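Local coordinates for GTP-binding protein (Thermus thermophilus, PDB 2DBY) that binds GDP and, as a YchF-type member of the OBG GTPase family, probably hydrolyses ATP and associates with the large ribosomal subunit, at residues A[228-231]-A[232-236]; A[139-142]-A[143-147]; A[197-200]-A[201-204]. All blocks are in the same frame, centred on the assembly; numbering follows the deposited sequence.

Contact 1. Residues A[228-231]-A[232-236]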
# COMPACT_ATOMS: atom_id res chain seq x y z
N ARG A 228 -4.47 2.81 -18.97
CA ARG A 228 -4.02 4.09 -18.43
C ARG A 228 -5.15 5.13 -18.56
O ARG A 228 -5.38 5.94 -17.65
CB ARG A 228 -2.76 4.60 -19.16
CG ARG A 228 -1.52 3.74 -18.90
CD ARG A 228 -0.28 4.34 -19.51
NE ARG A 228 0.91 3.48 -19.37
CZ ARG A 228 1.59 3.27 -18.25
NH1 ARG A 228 1.21 3.85 -17.11
NH2 ARG A 228 2.65 2.47 -18.25
N ARG A 229 -5.86 5.11 -19.69
CA ARG A 229 -6.99 6.03 -19.94
C ARG A 229 -8.10 5.85 -18.90
O ARG A 229 -8.61 6.83 -18.31
CB ARG A 229 -7.51 5.82 -21.37
CG ARG A 229 -8.83 6.51 -21.73
CD ARG A 229 -8.98 6.60 -23.28
NE ARG A 229 -8.76 5.32 -23.98
CZ ARG A 229 -9.65 4.33 -24.04
NH1 ARG A 229 -10.82 4.46 -23.43
NH2 ARG A 229 -9.39 3.21 -24.72
N LYS A 230 -8.48 4.59 -18.66
CA LYS A 230 -9.51 4.26 -17.68
C LYS A 230 -9.03 4.60 -16.28
O LYS A 230 -9.82 5.04 -15.44
CB LYS A 230 -9.83 2.76 -17.71
CG LYS A 230 -10.88 2.33 -16.69
CD LYS A 230 -12.27 2.78 -17.11
CE LYS A 230 -13.36 2.06 -16.33
NZ LYS A 230 -13.29 0.57 -16.51
N ALA A 231 -7.75 4.38 -16.02
CA ALA A 231 -7.19 4.69 -14.70
C ALA A 231 -7.38 6.17 -14.39
O ALA A 231 -7.70 6.55 -13.25
CB ALA A 231 -5.68 4.35 -14.66
N LEU A 232 -7.21 7.02 -15.40
CA LEU A 232 -7.34 8.46 -15.15
C LEU A 232 -8.77 8.80 -14.76
O LEU A 232 -8.98 9.65 -13.89
CB LEU A 232 -6.92 9.26 -16.38
CG LEU A 232 -6.68 10.74 -16.12
CD1 LEU A 232 -5.57 10.89 -15.07
CD2 LEU A 232 -6.28 11.45 -17.43
N GLU A 233 -9.74 8.11 -15.36
CA GLU A 233 -11.16 8.35 -15.06
C GLU A 233 -11.54 7.80 -13.71
O GLU A 233 -12.39 8.36 -13.02
CB GLU A 233 -12.06 7.69 -16.10
CG GLU A 233 -11.86 8.22 -17.49
CD GLU A 233 -12.82 7.60 -18.48
OE1 GLU A 233 -12.92 8.13 -19.60
OE2 GLU A 233 -13.47 6.59 -18.13
N GLU A 234 -10.91 6.71 -13.31
CA GLU A 234 -11.23 6.07 -12.03
C GLU A 234 -10.35 6.48 -10.85
O GLU A 234 -10.55 5.98 -9.74
CB GLU A 234 -11.18 4.54 -12.21
CG GLU A 234 -12.18 4.01 -13.26
CD GLU A 234 -13.63 4.42 -12.99
OE1 GLU A 234 -14.25 5.07 -13.86
OE2 GLU A 234 -14.17 4.11 -11.91
N GLY A 235 -9.38 7.36 -11.09
CA GLY A 235 -8.49 7.79 -10.01
C GLY A 235 -7.57 6.67 -9.52
O GLY A 235 -7.18 6.65 -8.35
N ALA A 236 -7.21 5.75 -10.41
CA ALA A 236 -6.32 4.62 -10.08
C ALA A 236 -4.91 4.86 -10.62
O ALA A 236 -4.71 5.68 -11.53
CB ALA A 236 -6.89 3.33 -10.71
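Lys230 swings CG anti to its own backbone N (chi1 179°) and then bends at chi2, while Glu234 holds its CG anti to the carbonyl carbon and bends again one bond further on. Together these turns lay the two side chains slantwise against each other one helical turn apart, with CE of Lys230 3.8 Å from CG of Glu234. The contact is made by methylenes, not by charge: NZ of Lys230 stays 5.3 Å from OE1 of Glu234, too far for a salt bridge, although a mild attraction is likely. Glu233 goes straight on beyond CG and crosses the lysine at about a right angle, its OE2 4.1 Å from CD of Lys230. Glu234 N donates to Lys230 O at 2.9 Å in the same turn.

The helix 222-234 ends here in a Schellman motif. Gly235 takes a positive phi (68°), a conformation that glycine tolerates easily, and the chain turns back so that Ala236 N reaches Ala231 O at 3.0 Å, a bond spanning five residues. The same turn brings CB of Ala236 to 4.3 Å from CB of Ala231, the small apolar pair expected across such an ending. Both alanines are buried: Ala231 packs against Tyr206 of strand 204-209 and Val238 of strand 237-241, and Ala236 against Val204. One turn earlier Leu232 N donates to Arg228 O at 3.1 Å, and NH2 of Arg228 bonds to Asp217 O.

Contact 2. Residues A[139-142]-A[143-147]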
# COMPACT_ATOMS: atom_id res chain seq x y z
N ASP A 139 -21.80 0.12 -2.31
CA ASP A 139 -21.63 1.46 -1.74
C ASP A 139 -22.92 2.28 -1.81
O ASP A 139 -23.19 3.08 -0.89
CB ASP A 139 -20.54 2.23 -2.47
CG ASP A 139 -19.14 1.87 -1.99
OD1 ASP A 139 -19.02 1.15 -0.97
OD2 ASP A 139 -18.15 2.33 -2.61
N LEU A 140 -23.69 2.09 -2.88
CA LEU A 140 -24.96 2.84 -3.01
C LEU A 140 -25.90 2.38 -1.90
O LEU A 140 -26.58 3.19 -1.29
CB LEU A 140 -25.58 2.63 -4.40
CG LEU A 140 -24.83 3.37 -5.51
CD1 LEU A 140 -25.27 2.88 -6.91
CD2 LEU A 140 -25.12 4.86 -5.37
N ALA A 141 -25.94 1.07 -1.64
CA ALA A 141 -26.78 0.55 -0.56
C ALA A 141 -26.31 1.10 0.79
O ALA A 141 -27.10 1.46 1.66
CB ALA A 141 -26.73 -0.99 -0.56
N THR A 142 -24.99 1.16 0.99
CA THR A 142 -24.46 1.70 2.23
C THR A 142 -24.87 3.16 2.38
O THR A 142 -25.27 3.59 3.47
CB THR A 142 -22.93 1.62 2.25
OG1 THR A 142 -22.56 0.26 2.30
CG2 THR A 142 -22.34 2.37 3.46
N LEU A 143 -24.75 3.91 1.30
CA LEU A 143 -25.10 5.32 1.35
C LEU A 143 -26.59 5.51 1.65
O LEU A 143 -26.95 6.39 2.42
CB LEU A 143 -24.76 6.01 0.02
CG LEU A 143 -23.27 6.38 -0.11
CD1 LEU A 143 -22.94 6.69 -1.56
CD2 LEU A 143 -22.97 7.57 0.79
N GLU A 144 -27.43 4.68 1.05
CA GLU A 144 -28.88 4.81 1.28
C GLU A 144 -29.15 4.61 2.75
O GLU A 144 -29.93 5.35 3.36
CB GLU A 144 -29.65 3.79 0.41
CG GLU A 144 -29.62 4.19 -1.09
CD GLU A 144 -29.73 3.02 -2.08
OE1 GLU A 144 -29.52 3.26 -3.29
OE2 GLU A 144 -30.01 1.88 -1.65
N ARG A 145 -28.51 3.60 3.35
CA ARG A 145 -28.71 3.36 4.77
C ARG A 145 -28.18 4.51 5.62
O ARG A 145 -28.83 4.94 6.57
CB ARG A 145 -28.04 2.06 5.20
CG ARG A 145 -28.71 0.81 4.70
CD ARG A 145 -28.07 -0.43 5.34
NE ARG A 145 -26.76 -0.75 4.78
CZ ARG A 145 -26.57 -1.48 3.68
NH1 ARG A 145 -27.60 -1.96 3.00
NH2 ARG A 145 -25.34 -1.74 3.26
N ARG A 146 -26.99 5.03 5.29
CA ARG A 146 -26.44 6.13 6.07
C ARG A 146 -27.24 7.43 5.91
O ARG A 146 -27.41 8.17 6.87
CB ARG A 146 -24.97 6.39 5.69
CG ARG A 146 -24.02 5.23 6.00
CD ARG A 146 -24.22 4.72 7.42
NE ARG A 146 -23.77 5.70 8.41
CZ ARG A 146 -24.18 5.73 9.67
NH1 ARG A 146 -25.06 4.83 10.10
NH2 ARG A 146 -23.68 6.63 10.50
N LEU A 147 -27.73 7.71 4.71
CA LEU A 147 -28.50 8.95 4.50
C LEU A 147 -29.71 8.96 5.42
O LEU A 147 -30.05 9.99 6.01
CB LEU A 147 -28.94 9.08 3.04
CG LEU A 147 -27.85 9.52 2.04
CD1 LEU A 147 -28.33 9.34 0.62
CD2 LEU A 147 -27.49 11.01 2.29
O HOH W 1 -22.37 -0.84 4.62
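Arg145 folds back over the turn of helix that precedes it and covers Ala141 and Thr142. From the start its CB rests 3.6 Å from Thr142 O, and CG, set beside the backbone N (chi1 -71°), comes to 3.5 Å from Ala141 O. A bend at chi3 (-74°) then brings the guanidinium down flat, with Ala141 O 3.6 Å above the plane and over the centre at CZ. That oxygen accepts the main-chain N-H of Arg145 at 3.1 Å, while the guanidinium presents its face to it. At the tip, NH1 lies 3.8 Å from CB of Ala141. NH2 passes Thr142 OG1 and makes a weak bond to a water at the edge of the guanidinium, in its plane; the same water lies 2.6 Å from Thr142 OG1, which also bonds to Ala138 O.

One residue back, Glu144 runs its extended chain along Leu140, CG 3.2 Å from Leu140 O, and delivers OE1 to the hydroxyl of Tyr171 on helix 161-175. An alanine here is likely to leave Tyr171 OH without this partner and to remove the CG and carboxylate packing from over the Leu140 carbonyl. Arg146 bends away toward a salt bridge with Glu195, its CG 4.2 Å from CG2 of Thr142. Leu143 and Leu147 face helix 161-175, touching Tyr171 and Ala167, which is consistent with the predicted coiled coil, here a hairpin of helices 124-156 and 161-175.

Contact 3. Residues A[197-200]-A[201-204]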
# COMPACT_ATOMS: atom_id res chain seq x y z
N PRO A 197 -16.17 3.73 5.60
CA PRO A 197 -15.17 3.44 4.57
C PRO A 197 -15.74 2.75 3.34
O PRO A 197 -15.67 1.53 3.22
CB PRO A 197 -14.14 2.55 5.30
CG PRO A 197 -14.42 2.78 6.77
CD PRO A 197 -15.93 2.94 6.82
N LEU A 198 -16.29 3.54 2.42
CA LEU A 198 -16.89 3.02 1.20
C LEU A 198 -15.88 2.20 0.40
O LEU A 198 -14.69 2.52 0.35
CB LEU A 198 -17.40 4.15 0.31
CG LEU A 198 -18.56 4.96 0.93
CD1 LEU A 198 -18.99 6.04 -0.07
CD2 LEU A 198 -19.72 4.02 1.28
N LEU A 199 -16.36 1.12 -0.22
CA LEU A 199 -15.47 0.26 -0.99
C LEU A 199 -14.78 1.00 -2.14
O LEU A 199 -13.59 0.77 -2.42
CB LEU A 199 -16.24 -0.93 -1.53
CG LEU A 199 -16.97 -1.74 -0.44
CD1 LEU A 199 -17.55 -2.97 -1.11
CD2 LEU A 199 -16.01 -2.17 0.72
N THR A 200 -15.52 1.88 -2.81
CA THR A 200 -14.96 2.62 -3.94
C THR A 200 -14.13 3.83 -3.52
O THR A 200 -13.62 4.56 -4.38
CB THR A 200 -16.05 3.09 -4.95
OG1 THR A 200 -16.97 3.95 -4.29
CG2 THR A 200 -16.79 1.89 -5.52
N ALA A 201 -13.98 4.03 -2.21
CA ALA A 201 -13.13 5.10 -1.68
C ALA A 201 -11.69 4.56 -1.49
O ALA A 201 -10.73 5.34 -1.34
CB ALA A 201 -13.69 5.64 -0.34
N LYS A 202 -11.53 3.24 -1.49
CA LYS A 202 -10.19 2.66 -1.34
C LYS A 202 -9.34 2.96 -2.58
O LYS A 202 -9.82 2.89 -3.72
CB LYS A 202 -10.28 1.12 -1.13
CG LYS A 202 -11.14 0.70 0.07
CD LYS A 202 -11.34 -0.82 0.13
CE LYS A 202 -12.32 -1.23 1.23
NZ LYS A 202 -11.75 -1.08 2.61
N PRO A 203 -8.06 3.29 -2.37
CA PRO A 203 -7.18 3.58 -3.51
C PRO A 203 -7.11 2.32 -4.37
O PRO A 203 -7.17 1.19 -3.86
CB PRO A 203 -5.84 3.88 -2.86
CG PRO A 203 -6.23 4.46 -1.55
CD PRO A 203 -7.38 3.61 -1.09
N VAL A 204 -6.93 2.52 -5.67
CA VAL A 204 -6.85 1.39 -6.59
C VAL A 204 -5.62 1.45 -7.47
O VAL A 204 -5.20 2.56 -7.88
CB VAL A 204 -8.08 1.36 -7.55
CG1 VAL A 204 -7.83 0.34 -8.68
CG2 VAL A 204 -9.35 1.00 -6.79
O HOH W 2 -14.37 -0.74 3.89
O HOH W 3 -11.93 1.24 -4.49
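Leu198 and Ala201 close a tight turn. Ala201 N donates to Leu198 O at 3.1 Å, but in this 3-10 turn the donor stands well above the carbonyl plane (66° out of it), away from the lone pairs. The next bond, Lys202 N to Leu199 O, repeats the three-residue spacing and is weak at 3.3 Å. On the flank of the turn CB of Leu198 meets CB of Ala201 at 4.1 Å.

Lys202 lies alongside Leu199, pointing in the same direction. Its CB, CG and CD pass over Leu199 O, CE touches CD2 of Leu199 at 3.8 Å, and only at chi4 (-73°) does the chain turn to offer NZ to its polar partners. A water accepts from NZ at 2.9 Å and donates to Pro197 O at 2.7 Å, tying the lysine tip back to the entrance of the turn. A second water gives one bond to Leu199 O (2.7 Å) and one to Lys202 O (2.8 Å), so Leu199 O accepts a firm bond from the water besides the weak one from the amide.

Beyond this shell, NZ also bonds to Val100 O, which holds the lysine end toward that carbonyl. Asp139 receives both Leu199 N and Thr200 OG1, and the threonine hydroxyl takes a further bond from Ala180 N. The turn lies in the loop between helix 187-195 and strand 204-209 of the central sheet: Leu199 packs on helix 91-98, Leu198 touches helix 124-156 and, with Ala201, helix 187-195, and Pro203 pairs by its backbone with Ile103 as the chain enters the sheet.

Overall arrangement
Contact 3 is the middle member, its centre 14 Å from each of the other two, while contacts 1 and 2 are centred 25 Å apart and do not touch, their nearest atoms about 10 Å from each other. The join between contacts 2 and 3 is polar: Asp139 OD2 lies 2.6 Å from Thr200 OG1. Contacts 3 and 1 meet by packing, with Ala236 CB 3.4 Å from Val204 O. Arg181 adds a second tie, bonding to both Glu234 O and Lys202 O. The row thus leads from the helical hairpin to the central sheet of the G domain; all three contacts lie away from the GDP site.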